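Putative nitroreductase (Thermotoga maritima, PDB 1VKW) is probably an oxidoreductase, consistent with its place in the FMN-dependent nitroreductase clan. Local coordinates at residues E144-T152 and H189-F198. Numbering follows the deposited sequence.
Sequences EIVKIVEMT and HAYLTAREIF
Helices 143-153 and 180-198 of the nitroreductase-like domain pack against each other in a roughly antiparallel pair, at 146° between their segment axes. The axes come within 8.6 Å. Ile-148 is a knob in the hole formed by Ala-190, Thr-193, Ala-194 and Ile-197. Both of its branches touch Thr-193 OG1. CG2 lies anti to the backbone N and also rests on Ala-190 CA. CG1 is 3.6 Å from Ile-197 CD1, and beyond it CD1 reaches Ala-194 CB at 3.9 Å. Leu-173 of strand 172-176 also touches Ile-148, so helix 143-153 lies against that strand.

At one end, Ile-197 CG2 meets Glu-144 CG at 3.6 Å and also lies over the centre of one face of the Phe-198 ring. The edge of that ring faces Ile-145 CD1. Further along, Met-151, a selenomethionine here, packs its CB on Thr-193 CG2 at 3.6 Å. Both threonine hydroxyls bond back to their own helix, Thr-152 OG1 to Ile-148 O and Thr-193 OG1 to His-189 O. Each carbonyl also accepts from the backbone N of the same threonine, so it holds two donors. Polar contact between the helices comes from His-189, whose NE2 is also bonded to Glu-85 of helix 74-93. Its ND1 donates to Met-151 O at 3.0 Å, with an N-H...O angle of 162° and the oxygen close to the ring plane.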
loop_
_atom_site.group_PDB
_atom_site.type_symbol
_atom_site.label_atom_id
_atom_site.label_comp_id
_atom_site.label_asym_id
_atom_site.label_seq_id
_atom_site.Cartn_x
_atom_site.Cartn_y
_atom_site.Cartn_z
ATOM N N GLU A 144 18.768 -2.683 8.367
ATOM C CA GLU A 144 17.676 -1.791 7.960
ATOM C C GLU A 144 17.031 -2.338 6.685
ATOM O O GLU A 144 15.818 -2.261 6.509
ATOM C CB GLU A 144 18.151 -0.350 7.706
ATOM C CG GLU A 144 18.704 0.380 8.912
ATOM C CD GLU A 144 20.176 0.103 9.161
ATOM O OE1 GLU A 144 20.742 -0.823 8.526
ATOM O OE2 GLU A 144 20.761 0.814 10.003
ATOM N N ILE A 145 17.846 -2.903 5.801
ATOM C CA ILE A 145 17.344 -3.311 4.491
ATOM C C ILE A 145 16.551 -4.614 4.596
ATOM O O ILE A 145 15.517 -4.772 3.937
ATOM C CB ILE A 145 18.479 -3.423 3.463
ATOM C CG1 ILE A 145 19.393 -2.188 3.521
ATOM C CG2 ILE A 145 17.913 -3.602 2.071
ATOM C CD1 ILE A 145 18.666 -0.835 3.414
ATOM N N VAL A 146 17.025 -5.535 5.438
ATOM C CA VAL A 146 16.272 -6.752 5.726
ATOM C C VAL A 146 14.846 -6.344 6.139
ATOM O O VAL A 146 13.866 -6.852 5.589
ATOM C CB VAL A 146 16.932 -7.599 6.820
ATOM C CG1 VAL A 146 16.086 -8.805 7.140
ATOM C CG2 VAL A 146 18.340 -8.049 6.385
ATOM N N LYS A 147 14.738 -5.379 7.048
ATOM C CA LYS A 147 13.423 -4.939 7.519
ATOM C C LYS A 147 12.553 -4.374 6.390
ATOM O O LYS A 147 11.376 -4.732 6.269
ATOM C CB LYS A 147 13.567 -3.897 8.628
ATOM C CG LYS A 147 12.259 -3.581 9.345
ATOM C CD LYS A 147 12.514 -2.740 10.593
ATOM C CE LYS A 147 11.356 -2.840 11.599
ATOM N NZ LYS A 147 11.640 -2.063 12.831
ATOM N N ILE A 148 13.123 -3.500 5.561
ATOM C CA ILE A 148 12.363 -2.913 4.442
ATOM C C ILE A 148 11.895 -3.997 3.471
ATOM O O ILE A 148 10.757 -3.963 3.024
ATOM C CB ILE A 148 13.183 -1.847 3.691
ATOM C CG1 ILE A 148 13.409 -0.619 4.580
ATOM C CG2 ILE A 148 12.467 -1.430 2.434
ATOM C CD1 ILE A 148 14.549 0.239 4.128
ATOM N N VAL A 149 12.761 -4.959 3.157
ATOM C CA VAL A 149 12.394 -6.027 2.233
ATOM C C VAL A 149 11.270 -6.898 2.791
ATOM O O VAL A 149 10.338 -7.267 2.059
ATOM C CB VAL A 149 13.601 -6.907 1.837
ATOM C CG1 VAL A 149 13.143 -8.074 0.953
ATOM C CG2 VAL A 149 14.607 -6.085 1.035
ATOM N N GLU A 150 11.370 -7.235 4.074
ATOM C CA GLU A 150 10.344 -8.020 4.742
ATOM C C GLU A 150 8.998 -7.309 4.690
ATOM O O GLU A 150 7.966 -7.926 4.435
ATOM C CB GLU A 150 10.742 -8.296 6.201
ATOM C CG GLU A 150 11.879 -9.297 6.349
ATOM C CD GLU A 150 12.504 -9.340 7.735
ATOM O OE1 GLU A 150 12.008 -8.666 8.668
ATOM O OE2 GLU A 150 13.509 -10.078 7.900
HETATM N N MSE A 151 9.007 -6.003 4.929
HETATM C CA MSE A 151 7.766 -5.209 4.910
HETATM C C MSE A 151 7.205 -5.057 3.499
HETATM O O MSE A 151 5.988 -4.994 3.318
HETATM C CB MSE A 151 8.007 -3.823 5.501
HETATM C CG MSE A 151 8.346 -3.820 6.961
HETATM SE SE MSE A 151 6.917 -4.569 8.081
HETATM C CE MSE A 151 7.624 -6.449 8.218
ATOM N N THR A 152 8.093 -4.989 2.510
ATOM C CA THR A 152 7.704 -4.918 1.106
ATOM C C THR A 152 7.014 -6.211 0.632
ATOM O O THR A 152 6.012 -6.137 -0.085
ATOM C CB THR A 152 8.956 -4.616 0.223
ATOM O OG1 THR A 152 9.532 -3.360 0.611
ATOM C CG2 THR A 152 8.592 -4.445 -1.244
ATOM N N HIS A 189 5.288 0.387 0.165
ATOM C CA HIS A 189 5.797 -0.215 1.405
ATOM C C HIS A 189 7.263 0.092 1.636
ATOM O O HIS A 189 7.668 0.389 2.757
ATOM C CB HIS A 189 5.585 -1.739 1.417
ATOM C CG HIS A 189 4.154 -2.153 1.573
ATOM N ND1 HIS A 189 3.773 -3.243 2.331
ATOM C CD2 HIS A 189 3.012 -1.624 1.076
ATOM C CE1 HIS A 189 2.456 -3.367 2.283
ATOM N NE2 HIS A 189 1.971 -2.403 1.523
ATOM N N ALA A 190 8.072 -0.007 0.582
ATOM C CA ALA A 190 9.500 0.251 0.699
ATOM C C ALA A 190 9.742 1.728 1.011
ATOM O O ALA A 190 10.537 2.073 1.874
ATOM C CB ALA A 190 10.209 -0.149 -0.556
ATOM N N TYR A 191 9.034 2.595 0.303
ATOM C CA TYR A 191 9.126 4.029 0.529
ATOM C C TYR A 191 8.751 4.428 1.964
ATOM O O TYR A 191 9.500 5.117 2.645
ATOM C CB TYR A 191 8.253 4.775 -0.480
ATOM C CG TYR A 191 8.091 6.221 -0.117
ATOM C CD1 TYR A 191 9.034 7.170 -0.508
ATOM C CD2 TYR A 191 7.005 6.641 0.644
ATOM C CE1 TYR A 191 8.888 8.513 -0.156
ATOM C CE2 TYR A 191 6.853 7.975 1.014
ATOM C CZ TYR A 191 7.794 8.904 0.610
ATOM O OH TYR A 191 7.620 10.218 0.975
ATOM N N LEU A 192 7.590 3.978 2.421
ATOM C CA LEU A 192 7.100 4.331 3.753
ATOM C C LEU A 192 7.965 3.773 4.896
ATOM O O LEU A 192 8.170 4.444 5.902
ATOM C CB LEU A 192 5.628 3.909 3.907
ATOM C CG LEU A 192 4.608 4.675 3.047
ATOM C CD1 LEU A 192 3.240 4.012 3.102
ATOM C CD2 LEU A 192 4.500 6.140 3.446
ATOM N N THR A 193 8.480 2.555 4.756
ATOM C CA THR A 193 9.331 1.986 5.809
ATOM C C THR A 193 10.715 2.625 5.811
ATOM O O THR A 193 11.272 2.923 6.879
ATOM C CB THR A 193 9.437 0.463 5.690
ATOM O OG1 THR A 193 9.886 0.110 4.383
ATOM C CG2 THR A 193 8.062 -0.193 5.820
ATOM N N ALA A 194 11.257 2.887 4.621
ATOM C CA ALA A 194 12.547 3.578 4.514
ATOM C C ALA A 194 12.486 4.997 5.096
ATOM O O ALA A 194 13.435 5.461 5.734
ATOM C CB ALA A 194 13.010 3.612 3.056
ATOM N N ARG A 195 11.359 5.670 4.882
ATOM C CA ARG A 195 11.128 7.009 5.402
ATOM C C ARG A 195 11.163 6.999 6.930
ATOM O O ARG A 195 11.799 7.855 7.550
ATOM C CB ARG A 195 9.778 7.541 4.904
ATOM C CG ARG A 195 9.501 8.991 5.242
ATOM C CD ARG A 195 8.195 9.513 4.643
ATOM N NE ARG A 195 7.032 9.003 5.361
ATOM C CZ ARG A 195 5.768 9.239 5.024
ATOM N NH1 ARG A 195 5.474 9.983 3.961
ATOM N NH2 ARG A 195 4.788 8.723 5.759
ATOM N N GLU A 196 10.480 6.017 7.513
ATOM C CA GLU A 196 10.487 5.792 8.961
ATOM C C GLU A 196 11.880 5.437 9.497
ATOM O O GLU A 196 12.322 6.009 10.500
ATOM C CB GLU A 196 9.489 4.682 9.322
ATOM C CG GLU A 196 9.445 4.308 10.795
ATOM C CD GLU A 196 9.003 5.450 11.691
ATOM O OE1 GLU A 196 8.199 6.293 11.237
ATOM O OE2 GLU A 196 9.454 5.502 12.857
ATOM N N ILE A 197 12.558 4.494 8.849
ATOM C CA ILE A 197 13.851 4.012 9.321
ATOM C C ILE A 197 14.921 5.096 9.283
ATOM O O ILE A 197 15.612 5.316 10.271
ATOM C CB ILE A 197 14.305 2.769 8.527
ATOM C CG1 ILE A 197 13.452 1.572 8.948
ATOM C CG2 ILE A 197 15.793 2.451 8.790
ATOM C CD1 ILE A 197 13.611 0.359 8.086
ATOM N N PHE A 198 15.044 5.775 8.148
ATOM C CA PHE A 198 16.150 6.707 7.932
ATOM C C PHE A 198 15.801 8.104 8.368
ATOM O O PHE A 198 16.687 8.953 8.478
ATOM C CB PHE A 198 16.618 6.662 6.467
ATOM C CG PHE A 198 17.299 5.374 6.108
ATOM C CD1 PHE A 198 18.587 5.111 6.568
ATOM C CD2 PHE A 198 16.645 4.398 5.363
ATOM C CE1 PHE A 198 19.211 3.920 6.272
ATOM C CE2 PHE A 198 17.270 3.215 5.062
ATOM C CZ PHE A 198 18.558 2.968 5.520
#